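Local structure of N-carbamoylsarcosine amidase related protein (3EEF) at residues T37-G42 / A83-L88. The protein probably hydrolyses amide bonds as a zinc-containing member of the isochorismatase-like cysteine hydrolase family, and is likely an N-carbamoylsarcosine amidase. Sequence-based numbering, arbitrary orientation.
Sequences TFRRSG and AGDYVL
The guanidinium of Arg-39 meets the carboxylate of Asp-85 at its edge, not over a face, and the two planes lie only 15° apart. This side-on salt bridge, made through NE and one terminal nitrogen, ties helix 22-40 to the residue just before strand 86-90, an outermost strand of the parallel sheet in the isochorismatase-like alpha/beta fold. It illustrates how one charged pair can join two elements whose backbones stay well apart: the CA atoms of Arg-39 and Asp-85 are 8.3 Å from each other. Arg-39 bridges that distance with a chain extended from CG to NE (chi2 -157°), which brings the edge carrying NE and NH2 to the acid. Both side chains also touch Tyr-47 on the neighbouring strand 45-50. A methionine in place of Arg-39 would probably leave the negative charge of Asp-85 without its mate and the helix end without this tie to the loop before strand 86-90. On the acid's side, OD2 also accepts the backbone N-H of Ser-82, a second hold on the carboxylate from within its own loop. Beyond the bridge the helix ends in a Schellman motif, with Gly-42 at positive phi as its C-prime residue. In the bridge itself, NE of Arg-39 makes a weak 3.4 Å bond to OD1 of Asp-85. OD2 of Asp-85 takes both NE and NH2 of Arg-39 on its syn lone pair, each at 3.1 Å with an N-H...O angle of 150°.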
loop_
_atom_site.group_PDB
_atom_site.type_symbol
_atom_site.label_atom_id
_atom_site.label_comp_id
_atom_site.label_asym_id
_atom_site.label_seq_id
_atom_site.Cartn_x
_atom_site.Cartn_y
_atom_site.Cartn_z
ATOM N N THR A 37 12.831 19.519 -21.595
ATOM C CA THR A 37 13.343 20.469 -20.606
ATOM C C THR A 37 13.741 19.751 -19.293
ATOM O O THR A 37 14.756 20.066 -18.674
ATOM C CB THR A 37 12.310 21.555 -20.268
ATOM O OG1 THR A 37 11.303 20.985 -19.437
ATOM C CG2 THR A 37 11.640 22.121 -21.519
ATOM N N PHE A 38 12.941 18.778 -18.874
ATOM C CA PHE A 38 13.261 18.013 -17.656
ATOM C C PHE A 38 14.580 17.264 -17.799
ATOM O O PHE A 38 15.407 17.245 -16.872
ATOM C CB PHE A 38 12.134 17.034 -17.294
ATOM C CG PHE A 38 11.198 17.573 -16.283
ATOM C CD1 PHE A 38 10.286 18.551 -16.624
ATOM C CD2 PHE A 38 11.234 17.123 -14.969
ATOM C CE1 PHE A 38 9.417 19.078 -15.659
ATOM C CE2 PHE A 38 10.368 17.644 -14.019
ATOM C CZ PHE A 38 9.465 18.622 -14.365
ATOM N N ARG A 39 14.750 16.633 -18.961
ATOM C CA ARG A 39 15.987 15.924 -19.289
ATOM C C ARG A 39 17.168 16.886 -19.309
ATOM O O ARG A 39 18.168 16.647 -18.651
ATOM C CB ARG A 39 15.883 15.251 -20.655
ATOM C CG ARG A 39 14.994 14.012 -20.702
ATOM C CD ARG A 39 15.399 13.135 -21.869
ATOM N NE ARG A 39 14.372 12.157 -22.215
ATOM C CZ ARG A 39 13.633 12.160 -23.327
ATOM N NH1 ARG A 39 13.790 13.098 -24.268
ATOM N NH2 ARG A 39 12.731 11.200 -23.516
ATOM N N ARG A 40 17.034 17.977 -20.064
ATOM C CA ARG A 40 18.106 18.954 -20.202
ATOM C C ARG A 40 18.473 19.519 -18.827
ATOM O O ARG A 40 19.582 19.998 -18.621
ATOM C CB ARG A 40 17.720 20.073 -21.192
ATOM N N SER A 41 17.541 19.432 -17.884
ATOM C CA SER A 41 17.774 19.914 -16.536
ATOM C C SER A 41 18.104 18.824 -15.492
ATOM O O SER A 41 18.226 19.143 -14.310
ATOM C CB SER A 41 16.576 20.737 -16.093
ATOM O OG SER A 41 16.663 21.002 -14.715
ATOM N N GLY A 42 18.262 17.568 -15.919
ATOM C CA GLY A 42 18.701 16.472 -15.037
ATOM C C GLY A 42 17.651 15.871 -14.100
ATOM O O GLY A 42 17.932 14.936 -13.362
ATOM N N ALA A 83 17.908 6.838 -22.177
ATOM C CA ALA A 83 18.706 6.358 -21.059
ATOM C C ALA A 83 18.529 7.317 -19.887
ATOM O O ALA A 83 18.670 8.542 -20.038
ATOM C CB ALA A 83 20.190 6.286 -21.469
ATOM N N GLY A 84 18.206 6.762 -18.726
ATOM C CA GLY A 84 18.015 7.570 -17.501
ATOM C C GLY A 84 16.556 7.774 -17.123
ATOM O O GLY A 84 16.221 7.866 -15.930
ATOM N N ASP A 85 15.699 7.881 -18.134
ATOM C CA ASP A 85 14.250 7.892 -17.919
ATOM C C ASP A 85 13.811 6.579 -17.313
ATOM O O ASP A 85 14.299 5.534 -17.706
ATOM C CB ASP A 85 13.515 8.018 -19.228
ATOM C CG ASP A 85 13.791 9.311 -19.942
ATOM O OD1 ASP A 85 14.421 10.219 -19.376
ATOM O OD2 ASP A 85 13.302 9.427 -21.073
ATOM N N TYR A 86 12.860 6.627 -16.391
ATOM C CA TYR A 86 12.251 5.420 -15.846
ATOM C C TYR A 86 10.989 4.979 -16.663
ATOM O O TYR A 86 10.212 5.827 -17.102
ATOM C CB TYR A 86 11.926 5.677 -14.384
ATOM C CG TYR A 86 13.153 5.950 -13.514
ATOM C CD1 TYR A 86 13.717 4.935 -12.783
ATOM C CD2 TYR A 86 13.737 7.221 -13.434
ATOM C CE1 TYR A 86 14.800 5.147 -11.966
ATOM C CE2 TYR A 86 14.842 7.456 -12.620
ATOM C CZ TYR A 86 15.358 6.400 -11.876
ATOM O OH TYR A 86 16.455 6.522 -11.061
ATOM N N VAL A 87 10.828 3.673 -16.918
ATOM C CA VAL A 87 9.641 3.157 -17.619
ATOM C C VAL A 87 8.982 2.073 -16.743
ATOM O O VAL A 87 9.595 1.032 -16.455
ATOM C CB VAL A 87 9.964 2.597 -19.008
ATOM C CG1 VAL A 87 8.665 2.152 -19.741
ATOM C CG2 VAL A 87 10.758 3.610 -19.841
ATOM N N LEU A 88 7.746 2.357 -16.309
ATOM C CA LEU A 88 7.012 1.534 -15.369
ATOM C C LEU A 88 5.779 0.951 -16.079
ATOM O O LEU A 88 5.121 1.633 -16.923
ATOM C CB LEU A 88 6.563 2.351 -14.145
ATOM C CG LEU A 88 7.488 2.572 -12.941
ATOM C CD1 LEU A 88 8.922 2.853 -13.383
ATOM C CD2 LEU A 88 6.975 3.688 -12.008
#